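Local coordinates for aminotransferase class-III (Ochrobactrum anthropi, PDB 5GHG), which probably moves amino groups between amines and keto compounds as an omega-transaminase, using a pyridoxal phosphate-derived cofactor, at residues Lys238-Trp241 with Glu242-Ala246. The protein carries 1 engineered substitution. Numbering follows the deposited sequence.
Sequences KTYW and EKVQA
V244 lays its CG2 methyl over one face of the Y240 ring, offset toward the rim, 3.6 Å from the centroid and 15° off the ring normal, a CH-pi contact between residues one helical turn apart. The tyrosine is placed for this by CG standing anti to its backbone N (chi1 172°). Beta-branched and compact, V244 also turns CG1 obliquely toward W241, 4.2 Å from CZ3; the side chains of Y240, W241 and V244 all pack on F222 of strand 219-224, while the Y240 hydroxyl is hydrogen-bonded to R147. The partly exposed flank is polar, and charged E242 suits its solvent side. K243 runs its extended chain back across T239 and donates NZ to OG1 of T239 at 2.8 Å; T201 of helix 196-214 also binds this ammonium. Cutting K243 back to an alanine would remove the ammonium and probably leave the T239 and T201 hydroxyls without their shared partner. The Q245 amide both donates and accepts: NE2 (3.1 Å) joins backbone N (3.0 Å) on W241 O from opposite faces of the carbonyl plane, and OE1 takes the N-H of K279. T239, at the N-cap position, makes no side-chain cap; its O receives K243 N (3.0 Å). This is the amphipathic start of helix 240-250, the crossover helix of a beta-alpha-beta unit between strands 219-224 and 254-258.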
ATOM      1  N   LYS B 238      -1.847   7.059  33.411  1.00  8.59           N
ATOM      2  CA  LYS B 238      -0.744   6.387  34.057  1.00  9.20           C
ATOM      3  C   LYS B 238      -1.206   5.032  34.597  1.00  7.89           C
ATOM      4  O   LYS B 238      -2.345   4.889  35.074  1.00  5.99           O
ATOM      5  CB  LYS B 238      -0.143   7.251  35.174  1.00 18.17           C
ATOM      6  CG  LYS B 238      -1.121   7.833  36.152  1.00 25.29           C
ATOM      7  CD  LYS B 238      -0.358   8.617  37.236  1.00 33.76           C
ATOM      8  CE  LYS B 238      -1.270   9.085  38.387  1.00 36.37           C
ATOM      9  NZ  LYS B 238      -2.210  10.158  37.957  1.00 39.03           N
ATOM     10  N   THR B 239      -0.325   4.038  34.476  1.00  6.21           N
ATOM     11  CA  THR B 239      -0.495   2.643  34.850  1.00  6.82           C
ATOM     12  C   THR B 239      -1.265   1.838  33.810  1.00  5.10           C
ATOM     13  O   THR B 239      -1.350   0.611  33.937  1.00  3.35           O
ATOM     14  CB  THR B 239      -1.168   2.436  36.235  1.00  7.47           C
ATOM     15  OG1 THR B 239      -2.566   2.748  36.175  1.00  4.91           O
ATOM     16  CG2 THR B 239      -0.474   3.291  37.302  1.00 10.57           C
ATOM     17  N   TYR B 240      -1.806   2.474  32.769  1.00  3.87           N
ATOM     18  CA  TYR B 240      -2.572   1.735  31.767  1.00  3.96           C
ATOM     19  C   TYR B 240      -1.751   0.609  31.146  1.00  2.83           C
ATOM     20  O   TYR B 240      -2.174  -0.557  31.131  1.00  3.85           O
ATOM     21  CB  TYR B 240      -3.047   2.689  30.668  1.00  3.70           C
ATOM     22  CG  TYR B 240      -3.685   2.001  29.480  1.00  2.77           C
ATOM     23  CD1 TYR B 240      -5.032   1.644  29.502  1.00  3.03           C
ATOM     24  CD2 TYR B 240      -2.949   1.732  28.329  1.00  3.68           C
ATOM     25  CE1 TYR B 240      -5.633   1.061  28.418  1.00  4.06           C
ATOM     26  CE2 TYR B 240      -3.552   1.145  27.209  1.00  3.81           C
ATOM     27  CZ  TYR B 240      -4.886   0.807  27.260  1.00  4.34           C
ATOM     28  OH  TYR B 240      -5.522   0.210  26.188  1.00  3.06           O
ATOM     29  N   TRP B 241      -0.592   0.935  30.597  1.00  4.13           N
ATOM     30  CA  TRP B 241       0.153  -0.075  29.865  1.00  4.04           C
ATOM     31  C   TRP B 241       0.673  -1.184  30.771  1.00  5.41           C
ATOM     32  O   TRP B 241       0.758  -2.348  30.353  1.00  4.50           O
ATOM     33  CB  TRP B 241       1.276   0.564  29.049  1.00  5.09           C
ATOM     34  CG  TRP B 241       0.761   1.080  27.720  1.00  4.01           C
ATOM     35  CD1 TRP B 241       0.677   2.377  27.309  1.00  5.58           C
ATOM     36  CD2 TRP B 241       0.222   0.287  26.653  1.00  3.54           C
ATOM     37  NE1 TRP B 241       0.135   2.443  26.047  1.00  3.97           N
ATOM     38  CE2 TRP B 241      -0.155   1.171  25.625  1.00  3.49           C
ATOM     39  CE3 TRP B 241       0.026  -1.082  26.472  1.00  3.80           C
ATOM     40  CZ2 TRP B 241      -0.709   0.726  24.412  1.00  2.97           C
ATOM     41  CZ3 TRP B 241      -0.523  -1.524  25.248  1.00  3.33           C
ATOM     42  CH2 TRP B 241      -0.889  -0.623  24.259  1.00  4.06           C
ATOM     43  N   GLU B 242       0.999  -0.859  32.019  1.00  6.20           N
ATOM     44  CA  GLU B 242       1.401  -1.891  32.970  1.00  5.49           C
ATOM     45  C   GLU B 242       0.241  -2.848  33.255  1.00  5.93           C
ATOM     46  O   GLU B 242       0.399  -4.066  33.197  1.00  5.21           O
ATOM     47  CB  GLU B 242       1.906  -1.251  34.262  1.00  8.05           C
ATOM     48  CG  GLU B 242       2.182  -2.229  35.370  1.00 15.04           C
ATOM     49  CD  GLU B 242       2.484  -1.550  36.707  1.00 25.89           C
ATOM     50  OE1 GLU B 242       2.395  -2.228  37.750  1.00 34.20           O
ATOM     51  OE2 GLU B 242       2.816  -0.347  36.715  1.00 22.22           O
ATOM     52  N   LYS B 243      -0.941  -2.299  33.530  1.00  5.13           N
ATOM     53  CA  LYS B 243      -2.094  -3.134  33.832  1.00  4.74           C
ATOM     54  C   LYS B 243      -2.565  -3.910  32.619  1.00  5.27           C
ATOM     55  O   LYS B 243      -2.957  -5.075  32.741  1.00  5.46           O
ATOM     56  CB  LYS B 243      -3.214  -2.285  34.426  1.00  4.53           C
ATOM     57  CG  LYS B 243      -2.804  -1.585  35.718  1.00  6.70           C
ATOM     58  CD  LYS B 243      -3.821  -0.538  36.182  1.00  5.75           C
ATOM     59  CE  LYS B 243      -3.437  -0.003  37.582  1.00  9.41           C
ATOM     60  NZ  LYS B 243      -4.169   1.240  37.951  1.00  9.71           N
ATOM     61  N   VAL B 244      -2.526  -3.298  31.428  1.00  4.10           N
ATOM     62  CA  VAL B 244      -2.914  -4.025  30.216  1.00  3.16           C
ATOM     63  C   VAL B 244      -1.965  -5.202  29.980  1.00  3.23           C
ATOM     64  O   VAL B 244      -2.405  -6.333  29.695  1.00  3.34           O
ATOM     65  CB  VAL B 244      -2.974  -3.086  28.997  1.00  2.61           C
ATOM     66  CG1 VAL B 244      -3.055  -3.887  27.673  1.00  3.18           C
ATOM     67  CG2 VAL B 244      -4.180  -2.172  29.115  1.00  5.51           C
ATOM     68  N   GLN B 245      -0.667  -4.964  30.101  1.00  4.16           N
ATOM     69  CA  GLN B 245       0.304  -6.024  29.828  1.00  4.46           C
ATOM     70  C   GLN B 245       0.163  -7.187  30.816  1.00  5.68           C
ATOM     71  O   GLN B 245       0.333  -8.349  30.431  1.00  6.02           O
ATOM     72  CB  GLN B 245       1.724  -5.459  29.827  1.00  5.77           C
ATOM     73  CG  GLN B 245       2.021  -4.612  28.590  1.00  6.00           C
ATOM     74  CD  GLN B 245       3.399  -4.019  28.576  1.00  6.86           C
ATOM     75  OE1 GLN B 245       4.299  -4.534  27.902  1.00  7.91           O
ATOM     76  NE2 GLN B 245       3.590  -2.929  29.315  1.00  4.92           N
ATOM     77  N   ALA B 246      -0.189  -6.894  32.062  1.00  5.71           N
ATOM     78  CA  ALA B 246      -0.447  -7.961  33.033  1.00  6.26           C
ATOM     79  C   ALA B 246      -1.587  -8.865  32.568  1.00  7.39           C
ATOM     80  O   ALA B 246      -1.494 -10.093  32.684  1.00  7.29           O
ATOM     81  CB  ALA B 246      -0.767  -7.366  34.406  1.00  5.69           C
TER